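Local coordinates for CAIP (Helicobacter cinaedi, PDB 5LBH), which is probably an iron-storing mini-ferritin of the Dps-like kind, and is an antigen that promotes the differentiation of macrophages into foam cells, at residues Asn24-Lys30 and Lys84-Ser89; Ala15-Tyr19 and Ile44-Ala49; Lys9-Ala13 and Glu64-Val68. All coordinates share one frame; numbering follows the deposited sequence.

All three contacts tie helix 4-28 to other parts of one ferritin-like chain. Along it contact 3 comes first, then contact 2, then contact 1. Contact 2 pairs it with helix 34-61. Contact 3 pairs it with the loop between helices 34-61 and 70-76. Contact 1 pairs 24-30, including strand 29-30, with the loop and strand 87-88 leading into helix 89-116. The centres of contacts 1 and 2 are about 16 Å apart, and those of contacts 2 and 3 about 14 Å. Those of contacts 1 and 3, about 28 Å apart, lie on opposite sides of the chain's centre. The long connection between helices 34-61 and 89-116 is thus fastened near both ends. All three touch the second subunit.

Contact 1: residues Asn24-Lys30 and Lys84-Ser89; sequences NFHWNVK and KTSFCS. With FE (Fe (III) ion), chain V.
The first torsion of Asn-24 is fully extended, which carries its amide across to Lys-84 and Phe-87. Phe-87 CG lies beside its own N (chi1 -49°), which brings the ring back toward Asn-24 and Phe-25. There the edge of Phe-25 meets the Phe-87 face in a T-shaped pair. The centroids of these two rings are 5.0 Å apart and the planes stand at 86°. Phe-25 CD1 lies over the centre of the Phe-87 ring. The amide of Asn-24 sits at the rim of that ring, with OD1 near its plane.

Both ends of this amide are engaged. Asn-24 ND2 donates to Lys-84 O at 3.2 Å, almost straight at 169° and within the amide plane. Asn-24 OD1 accepts from Asn-28 ND2, one turn on. The two bonds fix which way the amide is rotated.

Next to this, the backbones form one parallel beta bridge, Val-29 with Phe-87, between two short, weakly bonded strands. Phe-87 N donates to Asn-28 O at 2.9 Å. Lys-30 N donates to Phe-87 O at 2.7 Å. Lys-30 NZ donates to Ser-86 OG at 3.1 Å.

His-26, next to Phe-25, points its CB away from segment 84-89. Its NE2 binds the iron(III) ion at 2.4 Å, and Asp-53 and Glu-57 of the second subunit complete the protein ligands. This agrees with the ferroxidase site between subunits of Dps proteins. The amide and backbone bonds therefore anchor the incoming loop to the part of helix 4-28 that carries the iron ligand His-26.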
loop_
_atom_site.group_PDB
_atom_site.type_symbol
_atom_site.label_atom_id
_atom_site.label_comp_id
_atom_site.label_asym_id
_atom_site.label_seq_id
_atom_site.Cartn_x
_atom_site.Cartn_y
_atom_site.Cartn_z
ATOM N N ASN A 24 2.288 25.857 -21.870
ATOM C CA ASN A 24 1.703 27.176 -22.055
ATOM C C ASN A 24 0.183 27.143 -21.858
ATOM O O ASN A 24 -0.372 27.979 -21.135
ATOM C CB ASN A 24 2.123 27.680 -23.438
ATOM C CG ASN A 24 1.548 29.017 -23.793
ATOM O OD1 ASN A 24 1.014 29.728 -22.956
ATOM N ND2 ASN A 24 1.708 29.395 -25.057
ATOM N N PHE A 25 -0.510 26.168 -22.460
ATOM C CA PHE A 25 -1.938 26.000 -22.163
ATOM C C PHE A 25 -2.171 25.767 -20.672
ATOM O O PHE A 25 -3.121 26.299 -20.079
ATOM C CB PHE A 25 -2.518 24.826 -22.956
ATOM C CG PHE A 25 -2.465 25.004 -24.444
ATOM C CD1 PHE A 25 -2.438 26.271 -25.003
ATOM C CD2 PHE A 25 -2.451 23.903 -25.282
ATOM C CE1 PHE A 25 -2.392 26.436 -26.378
ATOM C CE2 PHE A 25 -2.415 24.055 -26.656
ATOM C CZ PHE A 25 -2.384 25.328 -27.209
ATOM N N HIS A 26 -1.308 24.961 -20.059
ATOM C CA HIS A 26 -1.426 24.612 -18.651
ATOM C C HIS A 26 -1.310 25.843 -17.755
ATOM O O HIS A 26 -2.020 25.956 -16.753
ATOM C CB HIS A 26 -0.352 23.573 -18.336
ATOM C CG HIS A 26 -0.253 23.197 -16.897
ATOM N ND1 HIS A 26 -1.224 22.470 -16.239
ATOM C CD2 HIS A 26 0.738 23.407 -15.996
ATOM C CE1 HIS A 26 -0.844 22.266 -14.992
ATOM N NE2 HIS A 26 0.341 22.822 -14.819
ATOM N N TRP A 27 -0.417 26.774 -18.099
ATOM C CA TRP A 27 -0.156 27.947 -17.269
ATOM C C TRP A 27 -1.163 29.080 -17.491
ATOM O O TRP A 27 -1.443 29.844 -16.559
ATOM C CB TRP A 27 1.242 28.491 -17.554
ATOM C CG TRP A 27 2.367 27.576 -17.251
ATOM C CD1 TRP A 27 2.449 26.682 -16.223
ATOM C CD2 TRP A 27 3.611 27.488 -17.965
ATOM N NE1 TRP A 27 3.660 26.028 -16.262
ATOM C CE2 TRP A 27 4.393 26.504 -17.318
ATOM C CE3 TRP A 27 4.129 28.135 -19.094
ATOM C CZ2 TRP A 27 5.664 26.144 -17.764
ATOM C CZ3 TRP A 27 5.385 27.785 -19.541
ATOM C CH2 TRP A 27 6.147 26.793 -18.877
ATOM N N ASN A 28 -1.675 29.245 -18.714
ATOM C CA ASN A 28 -2.335 30.482 -19.121
ATOM C C ASN A 28 -3.815 30.297 -19.441
ATOM O O ASN A 28 -4.406 31.156 -20.117
ATOM C CB ASN A 28 -1.615 31.091 -20.325
ATOM C CG ASN A 28 -0.192 31.524 -19.994
ATOM O OD1 ASN A 28 0.057 32.103 -18.944
ATOM N ND2 ASN A 28 0.741 31.271 -20.907
ATOM N N VAL A 29 -4.413 29.172 -19.026
ATOM C CA VAL A 29 -5.860 29.013 -19.125
ATOM C C VAL A 29 -6.561 29.964 -18.156
ATOM O O VAL A 29 -6.117 30.178 -17.020
ATOM C CB VAL A 29 -6.263 27.538 -18.901
ATOM C CG1 VAL A 29 -5.826 27.029 -17.526
ATOM C CG2 VAL A 29 -7.758 27.371 -19.052
ATOM N N LYS A 30 -7.651 30.561 -18.615
ATOM C CA LYS A 30 -8.466 31.456 -17.814
ATOM C C LYS A 30 -9.888 30.927 -17.842
ATOM O O LYS A 30 -10.222 30.064 -18.652
ATOM C CB LYS A 30 -8.416 32.882 -18.366
ATOM C CG LYS A 30 -7.017 33.458 -18.390
ATOM C CD LYS A 30 -6.472 33.754 -17.017
ATOM C CE LYS A 30 -4.992 34.118 -17.124
ATOM N NZ LYS A 30 -4.673 34.958 -18.335
ATOM N N LYS A 84 0.981 33.420 -28.114
ATOM C CA LYS A 84 -0.016 33.997 -27.216
ATOM C C LYS A 84 0.104 33.403 -25.811
ATOM O O LYS A 84 0.676 32.329 -25.601
ATOM C CB LYS A 84 -1.432 33.783 -27.755
ATOM C CG LYS A 84 -1.571 34.034 -29.255
ATOM C CD LYS A 84 -2.939 33.608 -29.761
ATOM C CE LYS A 84 -4.020 34.046 -28.767
ATOM N NZ LYS A 84 -5.183 33.091 -28.666
ATOM N N THR A 85 -0.457 34.121 -24.833
ATOM C CA THR A 85 -0.184 33.873 -23.420
ATOM C C THR A 85 -1.451 33.878 -22.580
ATOM O O THR A 85 -1.395 34.190 -21.388
ATOM C CB THR A 85 0.816 34.897 -22.842
ATOM O OG1 THR A 85 0.136 36.117 -22.503
ATOM C CG2 THR A 85 1.995 35.167 -23.760
ATOM N N SER A 86 -2.597 33.592 -23.183
ATOM C CA SER A 86 -3.845 33.596 -22.440
ATOM C C SER A 86 -4.859 32.809 -23.258
ATOM O O SER A 86 -4.959 33.019 -24.468
ATOM C CB SER A 86 -4.294 35.049 -22.189
ATOM O OG SER A 86 -5.399 35.131 -21.317
ATOM N N PHE A 87 -5.556 31.864 -22.632
ATOM C CA PHE A 87 -6.486 31.020 -23.372
ATOM C C PHE A 87 -7.734 30.740 -22.552
ATOM O O PHE A 87 -7.666 30.570 -21.336
ATOM C CB PHE A 87 -5.842 29.684 -23.775
ATOM C CG PHE A 87 -4.493 29.836 -24.418
ATOM C CD1 PHE A 87 -3.340 29.829 -23.645
ATOM C CD2 PHE A 87 -4.383 30.007 -25.796
ATOM C CE1 PHE A 87 -2.102 29.985 -24.232
ATOM C CE2 PHE A 87 -3.155 30.155 -26.391
ATOM C CZ PHE A 87 -2.007 30.140 -25.613
ATOM N N CYS A 88 -8.876 30.735 -23.222
ATOM C CA CYS A 88 -10.046 30.107 -22.642
ATOM C C CYS A 88 -10.014 28.608 -22.943
ATOM O O CYS A 88 -9.275 28.133 -23.810
ATOM C CB CYS A 88 -11.322 30.790 -23.144
ATOM S SG CYS A 88 -11.783 30.451 -24.817
ATOM N N SER A 89 -10.804 27.861 -22.183
ATOM C CA SER A 89 -10.743 26.407 -22.233
ATOM C C SER A 89 -11.244 25.852 -23.558
ATOM O O SER A 89 -10.795 24.783 -23.982
ATOM C CB SER A 89 -11.552 25.831 -21.080
ATOM O OG SER A 89 -10.699 25.108 -20.214
HETATM FE FE FE V . 1.870 23.065 -12.972
HETATM O O HOH W 1 0.681 22.613 -10.728
#

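Contact 2: residues Ala15-Tyr19 and Ile44-Ala49; sequences ASVFY and IYEQFA
Phe-18 and Phe-48 form an edge-to-face aromatic pair between segments 15-19 and 44-49, of helices 4-28 and 34-61. The edge of Phe-18 points at the face of Phe-48, with centroids 4.8 Å apart and planes at 66°. Phe-18 CD1 stands over the centre of the Phe-48 ring. CG of Phe-18 is anti to its N (chi1 -168°), which sends the ring toward the other helix. A second pair, Tyr-19 and Tyr-45, is neither stacked nor edge-to-face. Its centroids are 5.9 Å apart, and Tyr-19 CE2 is the atom nearest the Tyr-45 ring.

Apolar contacts fill in around the rings. Phe-18 CE1 touches Ile-44 CG2 at 3.9 Å. Tyr-19 CE2 lies 3.9 Å from Ala-49 CB. Ala-15 CB comes to the rim of Phe-48, 4.2 Å from its CD2.

The polar contribution is slight. Tyr-45 O lies near the plane of the Tyr-19 ring, at the edge carrying CD2 and CE2. The same carbonyl accepts the helical bond from Ala-49 N. The two segments share no hydrogen bond with each other.

The short helical segments run antiparallel, at 159°, and their axes come to 9.2 Å at the closest. Tyr-100 of helix 89-116 packs on Phe-18, Ile-44 and Phe-48, so this is the inside of the ferritin-like four-helix bundle. On another side Tyr-19 meets Tyr-19 of the second subunit, with nearly parallel rings.

Chemically this is a buried, almost wholly hydrophobic and aromatic seam, held by the fit of rings and methyl groups. The hydroxyl of Tyr-45 comes to about 4 Å from an iron(III) ion. One helix-helix seam thus joins the bundle core, the subunit interface and the surroundings of the metal.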
loop_
_atom_site.group_PDB
_atom_site.type_symbol
_atom_site.label_atom_id
_atom_site.label_comp_id
_atom_site.label_asym_id
_atom_site.label_seq_id
_atom_site.Cartn_x
_atom_site.Cartn_y
_atom_site.Cartn_z
ATOM N N ALA A 15 6.877 16.075 -30.780
ATOM C CA ALA A 15 6.562 15.850 -29.366
ATOM C C ALA A 15 7.224 16.901 -28.483
ATOM O O ALA A 15 6.599 17.413 -27.547
ATOM C CB ALA A 15 6.972 14.451 -28.905
ATOM N N SER A 16 8.491 17.232 -28.754
ATOM C CA SER A 16 9.160 18.196 -27.880
ATOM C C SER A 16 8.545 19.583 -28.013
ATOM O O SER A 16 8.465 20.314 -27.025
ATOM C CB SER A 16 10.677 18.241 -28.136
ATOM O OG SER A 16 11.018 18.823 -29.375
ATOM N N VAL A 17 8.092 19.958 -29.211
ATOM C CA VAL A 17 7.432 21.252 -29.371
ATOM C C VAL A 17 6.054 21.237 -28.721
ATOM O O VAL A 17 5.671 22.183 -28.031
ATOM C CB VAL A 17 7.371 21.634 -30.861
ATOM C CG1 VAL A 17 6.503 22.877 -31.074
ATOM C CG2 VAL A 17 8.800 21.858 -31.392
ATOM N N PHE A 18 5.295 20.154 -28.912
ATOM C CA PHE A 18 3.975 20.046 -28.295
ATOM C C PHE A 18 4.092 20.036 -26.777
ATOM O O PHE A 18 3.259 20.629 -26.069
ATOM C CB PHE A 18 3.285 18.775 -28.789
ATOM C CG PHE A 18 1.833 18.700 -28.439
ATOM C CD1 PHE A 18 1.346 17.696 -27.611
ATOM C CD2 PHE A 18 0.941 19.637 -28.947
ATOM C CE1 PHE A 18 -0.010 17.635 -27.292
ATOM C CE2 PHE A 18 -0.412 19.579 -28.627
ATOM C CZ PHE A 18 -0.890 18.578 -27.800
ATOM N N TYR A 19 5.140 19.383 -26.265
ATOM C CA TYR A 19 5.385 19.354 -24.831
ATOM C C TYR A 19 5.415 20.763 -24.242
ATOM O O TYR A 19 4.775 21.037 -23.217
ATOM C CB TYR A 19 6.696 18.609 -24.578
ATOM C CG TYR A 19 7.163 18.566 -23.153
ATOM C CD1 TYR A 19 8.226 19.356 -22.737
ATOM C CD2 TYR A 19 6.578 17.695 -22.226
ATOM C CE1 TYR A 19 8.675 19.311 -21.453
ATOM C CE2 TYR A 19 7.027 17.646 -20.914
ATOM C CZ TYR A 19 8.073 18.462 -20.538
ATOM O OH TYR A 19 8.547 18.441 -19.254
ATOM N N ILE A 44 -1.462 15.596 -20.165
ATOM C CA ILE A 44 -1.087 15.494 -21.572
ATOM C C ILE A 44 0.411 15.724 -21.763
ATOM O O ILE A 44 1.073 14.992 -22.504
ATOM C CB ILE A 44 -1.922 16.459 -22.422
ATOM C CG1 ILE A 44 -3.398 16.039 -22.425
ATOM C CG2 ILE A 44 -1.327 16.607 -23.819
ATOM C CD1 ILE A 44 -4.292 16.986 -23.235
ATOM N N TYR A 45 0.977 16.755 -21.139
ATOM C CA TYR A 45 2.395 16.948 -21.415
ATOM C C TYR A 45 3.254 15.866 -20.767
ATOM O O TYR A 45 4.346 15.592 -21.269
ATOM C CB TYR A 45 2.865 18.370 -21.034
ATOM C CG TYR A 45 2.902 18.819 -19.574
ATOM C CD1 TYR A 45 3.735 18.201 -18.627
ATOM C CD2 TYR A 45 2.168 19.941 -19.158
ATOM C CE1 TYR A 45 3.788 18.651 -17.288
ATOM C CE2 TYR A 45 2.225 20.403 -17.845
ATOM C CZ TYR A 45 3.032 19.752 -16.913
ATOM O OH TYR A 45 3.077 20.227 -15.622
ATOM N N GLU A 46 2.770 15.207 -19.711
ATOM C CA GLU A 46 3.519 14.089 -19.143
ATOM C C GLU A 46 3.468 12.870 -20.053
ATOM O O GLU A 46 4.455 12.135 -20.154
ATOM C CB GLU A 46 2.980 13.730 -17.750
ATOM C CG GLU A 46 3.375 14.727 -16.647
ATOM C CD GLU A 46 2.612 14.530 -15.315
ATOM O OE1 GLU A 46 1.687 13.680 -15.239
ATOM O OE2 GLU A 46 2.918 15.265 -14.344
ATOM N N GLN A 47 2.366 12.685 -20.789
ATOM C CA GLN A 47 2.287 11.560 -21.711
ATOM C C GLN A 47 3.164 11.781 -22.940
ATOM O O GLN A 47 3.805 10.834 -23.414
ATOM C CB GLN A 47 0.833 11.334 -22.152
ATOM C CG GLN A 47 -0.080 10.762 -21.080
ATOM C CD GLN A 47 0.172 9.271 -20.834
ATOM O OE1 GLN A 47 0.622 8.875 -19.751
ATOM N NE2 GLN A 47 -0.125 8.439 -21.835
ATOM N N PHE A 48 3.280 13.030 -23.410
ATOM C CA PHE A 48 4.161 13.327 -24.529
ATOM C C PHE A 48 5.623 13.406 -24.121
ATOM O O PHE A 48 6.489 13.223 -24.979
ATOM C CB PHE A 48 3.708 14.604 -25.243
ATOM C CG PHE A 48 2.639 14.343 -26.272
ATOM C CD1 PHE A 48 1.298 14.266 -25.904
ATOM C CD2 PHE A 48 2.985 14.106 -27.594
ATOM C CE1 PHE A 48 0.319 13.991 -26.846
ATOM C CE2 PHE A 48 2.012 13.841 -28.548
ATOM C CZ PHE A 48 0.679 13.780 -28.174
ATOM N N ALA A 49 5.925 13.660 -22.845
ATOM C CA ALA A 49 7.280 13.402 -22.378
ATOM C C ALA A 49 7.636 11.934 -22.555
ATOM O O ALA A 49 8.790 11.608 -22.849
ATOM C CB ALA A 49 7.447 13.815 -20.919
#

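Contact 3: residues Lys9-Ala13 and Glu64-Val68; sequences KQIQA and EMPYV
Lys-9 crosses the ring of Tyr-67 at about a right angle, and its chain can be followed outward. CB lies 3.6 Å from Tyr-67 CE2. CD passes the backbone of the loop, 3.5 Å from Met-65 O, and also neighbours Pro-66 CA. The chain then bends at chi3 (-44°), and this turns its last two atoms over the ring face. CE makes a CH-pi contact, 3.7 Å from the centroid of the Tyr-67 ring and offset toward the rim. NZ ends in a cation-pi contact with the same face. It is 3.7 Å from the Tyr-67 centroid and 27° off the ring normal.

Gln-12 grips the backbone of the same residue. Its chain is extended beyond CG, and the terminal amide reaches the loop with both ends. OE1 accepts from Tyr-67 N at 3.0 Å, and NE2 donates to Tyr-67 O at 2.9 Å. The two bonds settle the rotation of the amide and satisfy both polar backbone atoms of Tyr-67. OE1 also lies beside Pro-66 CB.

The far end of the tyrosine is tied through water. Water 2 donates to Gln-10 OE1 at 2.8 Å and is hydrogen-bonded to Tyr-67 OH. Ala-13 CB packs against the CE2 side of the ring.

Around the contact, Met-73 and Ala-76 of helix 70-76 also pack on Tyr-67. Trp-27 of the second subunit lies against Gln-12. The loop is thus pinned to the first bundle helix just before the short helix 70-76. A short helix within the long connection between the second and third bundle helices is characteristic of the Dps-like branch of the ferritin fold.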
loop_
_atom_site.group_PDB
_atom_site.type_symbol
_atom_site.label_atom_id
_atom_site.label_comp_id
_atom_site.label_asym_id
_atom_site.label_seq_id
_atom_site.Cartn_x
_atom_site.Cartn_y
_atom_site.Cartn_z
ATOM N N LYS A 9 11.831 10.130 -35.773
ATOM C CA LYS A 9 12.441 11.385 -35.312
ATOM C C LYS A 9 11.551 12.578 -35.605
ATOM O O LYS A 9 11.615 13.586 -34.895
ATOM C CB LYS A 9 13.839 11.639 -35.877
ATOM C CG LYS A 9 14.636 10.471 -36.306
ATOM C CD LYS A 9 16.095 10.863 -36.441
ATOM C CE LYS A 9 16.235 12.198 -37.149
ATOM N NZ LYS A 9 17.647 12.684 -37.090
ATOM N N GLN A 10 10.721 12.487 -36.638
ATOM C CA GLN A 10 9.722 13.525 -36.846
ATOM C C GLN A 10 8.745 13.562 -35.667
ATOM O O GLN A 10 8.465 14.631 -35.105
ATOM C CB GLN A 10 9.012 13.287 -38.186
ATOM C CG GLN A 10 7.943 14.316 -38.514
ATOM C CD GLN A 10 8.528 15.681 -38.799
ATOM O OE1 GLN A 10 9.512 15.809 -39.522
ATOM N NE2 GLN A 10 7.948 16.701 -38.209
ATOM N N ILE A 11 8.253 12.391 -35.244
ATOM C CA ILE A 11 7.418 12.318 -34.043
ATOM C C ILE A 11 8.159 12.912 -32.840
ATOM O O ILE A 11 7.581 13.638 -32.024
ATOM C CB ILE A 11 7.014 10.854 -33.772
ATOM C CG1 ILE A 11 6.199 10.269 -34.942
ATOM C CG2 ILE A 11 6.262 10.755 -32.457
ATOM C CD1 ILE A 11 5.281 9.193 -34.592
ATOM N N GLN A 12 9.452 12.603 -32.715
ATOM C CA GLN A 12 10.249 13.118 -31.612
ATOM C C GLN A 12 10.254 14.646 -31.599
ATOM O O GLN A 12 9.984 15.271 -30.566
ATOM C CB GLN A 12 11.673 12.569 -31.705
ATOM C CG GLN A 12 12.530 12.898 -30.502
ATOM C CD GLN A 12 14.016 12.758 -30.763
ATOM O OE1 GLN A 12 14.432 12.370 -31.848
ATOM N NE2 GLN A 12 14.824 13.082 -29.765
ATOM N N ALA A 13 10.549 15.263 -32.750
ATOM C CA ALA A 13 10.651 16.718 -32.803
ATOM C C ALA A 13 9.309 17.383 -32.513
ATOM O O ALA A 13 9.246 18.380 -31.781
ATOM C CB ALA A 13 11.200 17.159 -34.158
ATOM N N GLU A 64 20.182 3.886 -35.078
ATOM C CA GLU A 64 20.358 5.232 -35.587
ATOM C C GLU A 64 20.403 6.201 -34.430
ATOM O O GLU A 64 20.228 5.825 -33.271
ATOM C CB GLU A 64 19.223 5.599 -36.541
ATOM C CG GLU A 64 18.995 4.522 -37.576
ATOM C CD GLU A 64 19.608 4.836 -38.906
ATOM O OE1 GLU A 64 20.739 4.355 -39.153
ATOM O OE2 GLU A 64 18.958 5.560 -39.699
ATOM N N MET A 65 20.593 7.468 -34.756
ATOM C CA MET A 65 20.649 8.513 -33.750
ATOM C C MET A 65 19.399 9.360 -33.868
ATOM O O MET A 65 19.039 9.770 -34.980
ATOM C CB MET A 65 21.884 9.406 -33.912
ATOM C CG MET A 65 23.253 8.761 -33.687
ATOM S SD MET A 65 24.380 9.263 -35.011
ATOM C CE MET A 65 24.279 11.060 -34.924
ATOM N N PRO A 66 18.708 9.627 -32.774
ATOM C CA PRO A 66 17.591 10.574 -32.803
ATOM C C PRO A 66 18.135 11.992 -32.703
ATOM O O PRO A 66 19.340 12.215 -32.585
ATOM C CB PRO A 66 16.760 10.190 -31.571
ATOM C CG PRO A 66 17.753 9.555 -30.620
ATOM C CD PRO A 66 18.929 9.048 -31.433
ATOM N N TYR A 67 17.224 12.959 -32.734
ATOM C CA TYR A 67 17.640 14.330 -32.493
ATOM C C TYR A 67 18.125 14.462 -31.063
ATOM O O TYR A 67 17.637 13.792 -30.148
ATOM C CB TYR A 67 16.501 15.304 -32.748
ATOM C CG TYR A 67 16.083 15.360 -34.187
ATOM C CD1 TYR A 67 16.989 15.740 -35.182
ATOM C CD2 TYR A 67 14.772 15.083 -34.555
ATOM C CE1 TYR A 67 16.596 15.810 -36.514
ATOM C CE2 TYR A 67 14.368 15.157 -35.876
ATOM C CZ TYR A 67 15.277 15.515 -36.852
ATOM O OH TYR A 67 14.852 15.575 -38.165
ATOM N N VAL A 68 19.129 15.317 -30.878
ATOM C CA VAL A 68 19.760 15.460 -29.579
ATOM C C VAL A 68 19.890 16.906 -29.113
ATOM O O VAL A 68 20.320 17.148 -27.985
ATOM C CB VAL A 68 21.121 14.727 -29.629
ATOM C CG1 VAL A 68 22.321 15.588 -29.280
ATOM C CG2 VAL A 68 21.037 13.430 -28.816
HETATM O O HOH W 2 12.161 15.073 -38.911
#